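Local coordinates for protein short chain dehydrogenase (Leptospira borgpetersenii serovar Hardjo-bovis, PDB 6UH2) that is a short-chain dehydrogenase/reductase that binds NAD+ and probably oxidises or reduces substrates at a CH-OH group, at residues Tyr131-Trp136 against Ala188-Pro193. Sequence-based numbering, arbitrary orientation.
Sequences YTFRLW and ARYAAP
Phe-133 reaches across from helix 111-139 to Tyr-190 and Ala-191, near the end of helix 171-191, and this one phenyl ring makes every side-chain contact between the two segments. Both helices belong to the Rossmann-type fold of the short-chain dehydrogenases, a parallel sheet flanked by helices. Helix 111-139 leads into strand 144-148 and helix 171-191 into the adjacent strand 197-203, so the pair joins neighbouring crossover helices, away from the NAD site.

One half of the contact sets a methyl group against an aromatic ring. Phe-133 and Ala-191 lie at the closest backbone approach, their CA atoms 7.6 Å apart, and each directs its CB toward the other helix. With CG anti to the backbone N (chi1 175°), the side chain spans most of this gap, bringing CE1 of Phe-133 to 3.7 Å from CB of Ala-191. The methyl meets the ring obliquely, on its CD1-CE1 side, with CD1 of Phe-133 3.9 Å from CB of Ala-191.

The aromatic part is equally apolar. Tyr-190 also has CG anti to its N (chi1 -166°), which swings its ring nearer to helix 111-139 than its CB direction alone suggests. The two ring centroids, of Phe-133 and Tyr-190, are 5.8 Å apart and the planes are inclined at 57°, an oblique pairing in which the two side chains cross at about a right angle. The two segments bury 121 Å² between them, both sides summed, consistent with a small van der Waals contact.

Elsewhere, Phe-133 also packs edge-to-face with Tyr-194, while Trp-136 and Ala-191 both touch Ile-196, just before strand 197-203. At the outer side of the contact, CZ of Phe-133 lies 4.0 Å from CE2 of Tyr-190, at the edge of the tyrosine ring and near its plane.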
# COMPACT_ATOMS: atom_id res chain seq x y z
N TYR B 131 -11.02 22.55 4.47
CA TYR B 131 -12.03 22.61 5.53
C TYR B 131 -11.82 21.51 6.55
O TYR B 131 -12.00 21.73 7.75
CB TYR B 131 -13.44 22.53 4.93
CG TYR B 131 -13.89 23.90 4.51
CD1 TYR B 131 -14.53 24.75 5.41
CD2 TYR B 131 -13.62 24.37 3.24
CE1 TYR B 131 -14.90 26.04 5.03
CE2 TYR B 131 -13.99 25.64 2.86
CZ TYR B 131 -14.62 26.47 3.75
OH TYR B 131 -14.97 27.74 3.33
N THR B 132 -11.42 20.33 6.10
CA THR B 132 -11.22 19.21 7.02
C THR B 132 -9.99 19.43 7.90
O THR B 132 -10.04 19.22 9.12
CB THR B 132 -11.10 17.91 6.22
OG1 THR B 132 -12.32 17.71 5.49
CG2 THR B 132 -10.91 16.75 7.13
N PHE B 133 -8.88 19.89 7.31
CA PHE B 133 -7.68 20.22 8.08
C PHE B 133 -7.98 21.27 9.15
O PHE B 133 -7.59 21.10 10.31
CB PHE B 133 -6.58 20.72 7.15
CG PHE B 133 -5.35 21.19 7.88
CD1 PHE B 133 -4.44 20.27 8.39
CD2 PHE B 133 -5.11 22.54 8.07
CE1 PHE B 133 -3.31 20.71 9.07
CE2 PHE B 133 -3.98 22.98 8.73
CZ PHE B 133 -3.07 22.06 9.23
N ARG B 134 -8.63 22.37 8.77
CA ARG B 134 -8.92 23.42 9.73
C ARG B 134 -9.78 22.91 10.89
O ARG B 134 -9.54 23.25 12.05
CB ARG B 134 -9.60 24.60 9.03
CG ARG B 134 -8.66 25.40 8.12
CD ARG B 134 -9.36 26.54 7.38
NE ARG B 134 -10.11 27.40 8.29
CZ ARG B 134 -9.62 28.51 8.85
NH1 ARG B 134 -8.37 28.89 8.60
NH2 ARG B 134 -10.38 29.22 9.66
N LEU B 135 -10.78 22.08 10.59
CA LEU B 135 -11.66 21.57 11.65
C LEU B 135 -10.92 20.61 12.57
O LEU B 135 -11.04 20.70 13.80
CB LEU B 135 -12.88 20.90 11.02
CG LEU B 135 -13.91 20.23 11.95
CD1 LEU B 135 -14.62 21.26 12.86
CD2 LEU B 135 -14.91 19.42 11.13
N TRP B 136 -10.14 19.68 12.00
CA TRP B 136 -9.39 18.73 12.81
C TRP B 136 -8.36 19.43 13.69
O TRP B 136 -8.23 19.13 14.88
CB TRP B 136 -8.68 17.72 11.92
CG TRP B 136 -9.59 16.72 11.31
CD1 TRP B 136 -10.88 16.46 11.67
CD2 TRP B 136 -9.28 15.84 10.24
NE1 TRP B 136 -11.40 15.46 10.86
CE2 TRP B 136 -10.43 15.06 9.99
CE3 TRP B 136 -8.13 15.63 9.47
CZ2 TRP B 136 -10.46 14.07 8.99
CZ3 TRP B 136 -8.17 14.65 8.47
CH2 TRP B 136 -9.33 13.90 8.24
N ALA B 188 0.75 15.95 3.53
CA ALA B 188 1.29 15.01 4.50
C ALA B 188 2.37 15.67 5.35
O ALA B 188 2.40 15.52 6.57
CB ALA B 188 1.86 13.79 3.80
N ARG B 189 3.28 16.40 4.71
CA ARG B 189 4.33 17.05 5.47
C ARG B 189 3.76 18.22 6.27
O ARG B 189 4.14 18.42 7.43
CB ARG B 189 5.45 17.53 4.54
CG ARG B 189 6.69 17.96 5.29
CD ARG B 189 7.85 18.22 4.35
NE ARG B 189 9.06 18.57 5.09
CZ ARG B 189 10.25 18.77 4.53
NH1 ARG B 189 10.40 18.64 3.22
NH2 ARG B 189 11.30 19.08 5.29
N TYR B 190 2.84 18.97 5.68
CA TYR B 190 2.27 20.14 6.34
C TYR B 190 1.43 19.76 7.55
O TYR B 190 1.50 20.42 8.60
CB TYR B 190 1.43 20.93 5.34
CG TYR B 190 1.07 22.34 5.79
CD1 TYR B 190 1.93 23.41 5.56
CD2 TYR B 190 -0.14 22.59 6.46
CE1 TYR B 190 1.60 24.70 5.97
CE2 TYR B 190 -0.47 23.88 6.86
CZ TYR B 190 0.40 24.92 6.61
OH TYR B 190 0.07 26.19 7.03
N ALA B 191 0.61 18.71 7.43
CA ALA B 191 -0.33 18.34 8.48
C ALA B 191 0.25 17.38 9.51
O ALA B 191 -0.39 17.16 10.55
CB ALA B 191 -1.58 17.69 7.86
N ALA B 192 1.43 16.81 9.26
CA ALA B 192 2.01 15.86 10.19
C ALA B 192 2.17 16.38 11.62
O ALA B 192 1.91 15.60 12.55
CB ALA B 192 3.37 15.38 9.67
N PRO B 193 2.58 17.64 11.88
CA PRO B 193 2.71 18.09 13.28
C PRO B 193 1.42 18.01 14.07
O PRO B 193 1.46 17.99 15.30
CB PRO B 193 3.17 19.55 13.14
CG PRO B 193 3.81 19.63 11.80
CD PRO B 193 3.08 18.64 10.92